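Glycoside hydrolase family protein (PDB 6Q2F) probably hydrolyses alpha-L-rhamnosides, releasing terminal rhamnose from its glycoside substrates, as a bacterial alpha-L-rhamnosidase that carries a bound sodium ion. Local coordinates at residues D716-L724 with L930-S938. Residues are numbered along the deposited sequence; the frame is centred on the assembly and turned at random.
Sequences DYIARSSLL and LWHPETGKS
Arg720 reaches from segment 716-724 of its helix to the turn joining two antiparallel strands, where its NH1 donates to Pro933 O at 3.2 Å. The bond is nearly straight (164°) and the oxygen lies in the guanidinium plane, although NH1 stands above the carbonyl plane. An extended chain from CG to NE carries one guanidinium face over the Thr935-Gly936 peptide, with NE 3.3 Å from Gly936 CA. Glycine suits this place twice: its phi is positive (77°), and a CB would collide with NE. NE and NH2 donate to Phe46 O and Lys47 O, and an alanine here would probably leave these two carbonyls and that of Pro933 without their N-H donors.

Packing around Pro933, a compact ring beside Tyr717 and against Ser721, is apolar where its CG lies 3.6 Å from Tyr717 CE2. Leu724 likewise sets branched methyls against the broad indole of Trp931, CD1 3.9 Å from CE3, crossing it at about a right angle.

In van der Waals contact, Ser721 OG, bonded back to Tyr717 O, sits over the tyrosine ring and 3.3 Å from Pro933 CB. Glu934 is long enough to bend back beside that ring, its carboxylate steeply turned (74°), while OE2 bonds His1072.

The hairpin turn between strands 926-932 and 937-946 thus docks on helix 712-726, whose apolar tyrosine ring still leaves an OH to bond Asp665 of helix 657-670; helix 42-47 packs against Leu724 and Trp931.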
ATOM      1  N   ASP A 716     -10.560  14.754 -17.631  1.00 28.40           N
ATOM      2  CA  ASP A 716     -11.863  15.268 -17.212  1.00 29.78           C
ATOM      3  C   ASP A 716     -12.720  14.156 -16.619  1.00 33.81           C
ATOM      4  O   ASP A 716     -13.480  14.373 -15.673  1.00 26.60           O
ATOM      5  CB  ASP A 716     -12.596  15.893 -18.399  1.00 33.18           C
ATOM      6  CG  ASP A 716     -12.131  17.306 -18.722  1.00 35.65           C
ATOM      7  OD1 ASP A 716     -11.571  17.992 -17.852  1.00 42.90           O
ATOM      8  OD2 ASP A 716     -12.388  17.743 -19.858  1.00 50.62           O
ATOM      9  N   TYR A 717     -12.634  12.960 -17.191  1.00 29.81           N
ATOM     10  CA  TYR A 717     -13.362  11.822 -16.646  1.00 28.26           C
ATOM     11  C   TYR A 717     -12.914  11.535 -15.225  1.00 27.23           C
ATOM     12  O   TYR A 717     -13.746  11.299 -14.332  1.00 25.32           O
ATOM     13  CB  TYR A 717     -13.140  10.612 -17.553  1.00 25.30           C
ATOM     14  CG  TYR A 717     -13.631   9.303 -16.993  1.00 29.39           C
ATOM     15  CD1 TYR A 717     -12.819   8.519 -16.163  1.00 21.74           C
ATOM     16  CD2 TYR A 717     -14.905   8.846 -17.292  1.00 24.53           C
ATOM     17  CE1 TYR A 717     -13.276   7.306 -15.672  1.00 23.91           C
ATOM     18  CE2 TYR A 717     -15.361   7.645 -16.810  1.00 25.75           C
ATOM     19  CZ  TYR A 717     -14.552   6.887 -15.998  1.00 25.46           C
ATOM     20  OH  TYR A 717     -15.028   5.692 -15.547  1.00 25.36           O
ATOM     21  N   ILE A 718     -11.602  11.577 -14.992  1.00 27.40           N
ATOM     22  CA  ILE A 718     -11.077  11.366 -13.647  1.00 26.22           C
ATOM     23  C   ILE A 718     -11.467  12.514 -12.730  1.00 27.30           C
ATOM     24  O   ILE A 718     -11.861  12.296 -11.575  1.00 25.70           O
ATOM     25  CB  ILE A 718      -9.555  11.189 -13.710  1.00 24.48           C
ATOM     26  CG1 ILE A 718      -9.205   9.929 -14.525  1.00 25.51           C
ATOM     27  CG2 ILE A 718      -8.960  11.161 -12.282  1.00 18.41           C
ATOM     28  CD1 ILE A 718      -7.703   9.836 -14.926  1.00 27.64           C
ATOM     29  N   ALA A 719     -11.380  13.753 -13.226  1.00 20.97           N
ATOM     30  CA  ALA A 719     -11.729  14.906 -12.401  1.00 20.36           C
ATOM     31  C   ALA A 719     -13.216  14.927 -12.063  1.00 26.39           C
ATOM     32  O   ALA A 719     -13.597  15.312 -10.954  1.00 27.36           O
ATOM     33  CB  ALA A 719     -11.338  16.200 -13.113  1.00 20.20           C
ATOM     34  N   ARG A 720     -14.079  14.547 -13.012  1.00 29.96           N
ATOM     35  CA  ARG A 720     -15.511  14.558 -12.728  1.00 27.39           C
ATOM     36  C   ARG A 720     -15.875  13.468 -11.740  1.00 29.02           C
ATOM     37  O   ARG A 720     -16.713  13.669 -10.855  1.00 26.27           O
ATOM     38  CB  ARG A 720     -16.331  14.386 -14.008  1.00 24.34           C
ATOM     39  CG  ARG A 720     -16.229  15.557 -14.923  1.00 25.84           C
ATOM     40  CD  ARG A 720     -17.235  15.482 -16.054  1.00 26.44           C
ATOM     41  NE  ARG A 720     -17.162  16.676 -16.875  1.00 28.58           N
ATOM     42  CZ  ARG A 720     -16.729  16.671 -18.126  1.00 32.42           C
ATOM     43  NH1 ARG A 720     -16.353  15.529 -18.683  1.00 31.18           N
ATOM     44  NH2 ARG A 720     -16.675  17.796 -18.817  1.00 35.03           N
ATOM     45  N   SER A 721     -15.282  12.292 -11.899  1.00 24.19           N
ATOM     46  CA  SER A 721     -15.547  11.207 -10.972  1.00 28.36           C
ATOM     47  C   SER A 721     -15.062  11.572  -9.579  1.00 30.63           C
ATOM     48  O   SER A 721     -15.758  11.337  -8.588  1.00 26.64           O
ATOM     49  CB  SER A 721     -14.865   9.938 -11.478  1.00 21.80           C
ATOM     50  OG  SER A 721     -15.430   9.538 -12.710  1.00 30.17           O
ATOM     51  N   SER A 722     -13.861  12.157  -9.497  1.00 27.04           N
ATOM     52  CA  SER A 722     -13.296  12.551  -8.212  1.00 21.80           C
ATOM     53  C   SER A 722     -14.182  13.582  -7.530  1.00 25.94           C
ATOM     54  O   SER A 722     -14.392  13.520  -6.317  1.00 28.68           O
ATOM     55  CB  SER A 722     -11.890  13.128  -8.413  1.00 16.83           C
ATOM     56  OG  SER A 722     -11.032  12.202  -9.072  1.00 23.29           O
ATOM     57  N   LEU A 723     -14.710  14.542  -8.304  1.00 25.72           N
ATOM     58  CA  LEU A 723     -15.558  15.585  -7.727  1.00 23.88           C
ATOM     59  C   LEU A 723     -16.727  14.978  -6.962  1.00 28.42           C
ATOM     60  O   LEU A 723     -16.935  15.276  -5.774  1.00 27.29           O
ATOM     61  CB  LEU A 723     -16.067  16.527  -8.826  1.00 22.67           C
ATOM     62  CG  LEU A 723     -17.198  17.452  -8.376  1.00 30.43           C
ATOM     63  CD1 LEU A 723     -16.693  18.517  -7.370  1.00 24.02           C
ATOM     64  CD2 LEU A 723     -17.938  18.093  -9.557  1.00 25.19           C
ATOM     65  N   LEU A 724     -17.507  14.121  -7.634  1.00 25.61           N
ATOM     66  CA  LEU A 724     -18.653  13.508  -6.962  1.00 28.67           C
ATOM     67  C   LEU A 724     -18.195  12.637  -5.800  1.00 27.73           C
ATOM     68  O   LEU A 724     -18.834  12.616  -4.738  1.00 25.15           O
ATOM     69  CB  LEU A 724     -19.466  12.700  -7.958  1.00 23.28           C
ATOM     70  CG  LEU A 724     -20.033  13.484  -9.163  1.00 26.25           C
ATOM     71  CD1 LEU A 724     -21.049  12.656  -9.980  1.00 24.21           C
ATOM     72  CD2 LEU A 724     -20.737  14.723  -8.658  1.00 24.20           C
ATOM     73  N   LEU A 930     -28.989   9.806 -13.889  1.00 34.20           N
ATOM     74  CA  LEU A 930     -27.643   9.335 -14.194  1.00 32.56           C
ATOM     75  C   LEU A 930     -26.743  10.512 -14.535  1.00 37.05           C
ATOM     76  O   LEU A 930     -27.100  11.350 -15.369  1.00 41.73           O
ATOM     77  CB  LEU A 930     -27.639   8.353 -15.364  1.00 31.18           C
ATOM     78  CG  LEU A 930     -28.505   7.114 -15.251  1.00 36.15           C
ATOM     79  CD1 LEU A 930     -28.356   6.258 -16.506  1.00 30.92           C
ATOM     80  CD2 LEU A 930     -28.155   6.345 -14.000  1.00 29.52           C
ATOM     81  N   TRP A 931     -25.569  10.567 -13.902  1.00 33.77           N
ATOM     82  CA  TRP A 931     -24.538  11.541 -14.238  1.00 27.31           C
ATOM     83  C   TRP A 931     -23.361  10.819 -14.870  1.00 29.13           C
ATOM     84  O   TRP A 931     -22.860   9.842 -14.316  1.00 31.98           O
ATOM     85  CB  TRP A 931     -24.070  12.320 -13.009  1.00 27.07           C
ATOM     86  CG  TRP A 931     -25.086  13.240 -12.433  1.00 29.12           C
ATOM     87  CD1 TRP A 931     -26.441  13.077 -12.438  1.00 33.99           C
ATOM     88  CD2 TRP A 931     -24.835  14.483 -11.755  1.00 31.43           C
ATOM     89  NE1 TRP A 931     -27.050  14.141 -11.811  1.00 33.50           N
ATOM     90  CE2 TRP A 931     -26.087  15.014 -11.379  1.00 30.97           C
ATOM     91  CE3 TRP A 931     -23.673  15.205 -11.448  1.00 27.34           C
ATOM     92  CZ2 TRP A 931     -26.215  16.224 -10.706  1.00 31.68           C
ATOM     93  CZ3 TRP A 931     -23.796  16.409 -10.772  1.00 28.66           C
ATOM     94  CH2 TRP A 931     -25.061  16.909 -10.406  1.00 31.75           C
ATOM     95  N   HIS A 932     -22.933  11.290 -16.040  1.00 28.10           N
ATOM     96  CA  HIS A 932     -21.909  10.602 -16.810  1.00 33.31           C
ATOM     97  C   HIS A 932     -20.600  11.365 -16.719  1.00 28.66           C
ATOM     98  O   HIS A 932     -20.535  12.514 -17.177  1.00 27.24           O
ATOM     99  CB  HIS A 932     -22.333  10.465 -18.273  1.00 28.75           C
ATOM    100  CG  HIS A 932     -23.580   9.675 -18.474  1.00 31.36           C
ATOM    101  ND1 HIS A 932     -23.596   8.296 -18.473  1.00 36.26           N
ATOM    102  CD2 HIS A 932     -24.852  10.071 -18.728  1.00 37.75           C
ATOM    103  CE1 HIS A 932     -24.830   7.881 -18.707  1.00 38.94           C
ATOM    104  NE2 HIS A 932     -25.610   8.936 -18.863  1.00 39.24           N
ATOM    105  N   PRO A 933     -19.539  10.794 -16.148  1.00 30.09           N
ATOM    106  CA  PRO A 933     -18.270  11.546 -16.071  1.00 32.56           C
ATOM    107  C   PRO A 933     -17.582  11.724 -17.415  1.00 35.33           C
ATOM    108  O   PRO A 933     -16.720  12.610 -17.525  1.00 30.97           O
ATOM    109  CB  PRO A 933     -17.417  10.714 -15.097  1.00 26.41           C
ATOM    110  CG  PRO A 933     -18.033   9.338 -15.108  1.00 29.33           C
ATOM    111  CD  PRO A 933     -19.522   9.574 -15.316  1.00 27.66           C
ATOM    112  N   GLU A 934     -17.910  10.909 -18.430  1.00 29.94           N
ATOM    113  CA  GLU A 934     -17.343  11.120 -19.762  1.00 30.70           C
ATOM    114  C   GLU A 934     -17.671  12.508 -20.276  1.00 33.05           C
ATOM    115  O   GLU A 934     -16.849  13.143 -20.939  1.00 34.30           O
ATOM    116  CB  GLU A 934     -17.861  10.085 -20.766  1.00 28.76           C
ATOM    117  CG  GLU A 934     -17.302   8.670 -20.634  1.00 29.53           C
ATOM    118  CD  GLU A 934     -18.022   7.853 -19.572  1.00 35.17           C
ATOM    119  OE1 GLU A 934     -18.764   8.455 -18.772  1.00 36.98           O
ATOM    120  OE2 GLU A 934     -17.836   6.621 -19.533  1.00 35.69           O
ATOM    121  N   THR A 935     -18.878  12.989 -19.996  1.00 33.16           N
ATOM    122  CA  THR A 935     -19.412  14.175 -20.644  1.00 31.04           C
ATOM    123  C   THR A 935     -19.738  15.298 -19.688  1.00 31.11           C
ATOM    124  O   THR A 935     -19.848  16.445 -20.134  1.00 37.74           O
ATOM    125  CB  THR A 935     -20.694  13.830 -21.413  1.00 36.47           C
ATOM    126  OG1 THR A 935     -21.661  13.312 -20.498  1.00 36.44           O
ATOM    127  CG2 THR A 935     -20.420  12.785 -22.513  1.00 35.65           C
ATOM    128  N   GLY A 936     -19.925  15.010 -18.404  1.00 28.01           N
ATOM    129  CA  GLY A 936     -20.358  16.039 -17.485  1.00 25.84           C
ATOM    130  C   GLY A 936     -21.820  16.368 -17.595  1.00 33.98           C
ATOM    131  O   GLY A 936     -22.241  17.428 -17.124  1.00 37.67           O
ATOM    132  N   LYS A 937     -22.609  15.484 -18.205  1.00 28.83           N
ATOM    133  CA  LYS A 937     -24.034  15.681 -18.402  1.00 37.89           C
ATOM    134  C   LYS A 937     -24.826  14.699 -17.549  1.00 44.98           C
ATOM    135  O   LYS A 937     -24.335  13.626 -17.178  1.00 36.31           O
ATOM    136  CB  LYS A 937     -24.416  15.512 -19.881  1.00 36.53           C
ATOM    137  CG  LYS A 937     -23.924  16.626 -20.791  1.00 41.34           C
ATOM    138  CD  LYS A 937     -23.730  16.137 -22.243  1.00 52.47           C
ATOM    139  CE  LYS A 937     -24.820  15.150 -22.683  1.00 69.42           C
ATOM    140  NZ  LYS A 937     -24.408  14.292 -23.862  1.00 76.00           N
ATOM    141  N   SER A 938     -26.048  15.095 -17.219  1.00 43.89           N
ATOM    142  CA  SER A 938     -26.979  14.245 -16.505  1.00 37.78           C
ATOM    143  C   SER A 938     -28.130  13.873 -17.429  1.00 50.42           C
ATOM    144  O   SER A 938     -28.426  14.557 -18.412  1.00 58.10           O
ATOM    145  CB  SER A 938     -27.524  14.929 -15.255  1.00 39.25           C
ATOM    146  OG  SER A 938     -28.350  16.016 -15.617  1.00 48.59           O
TER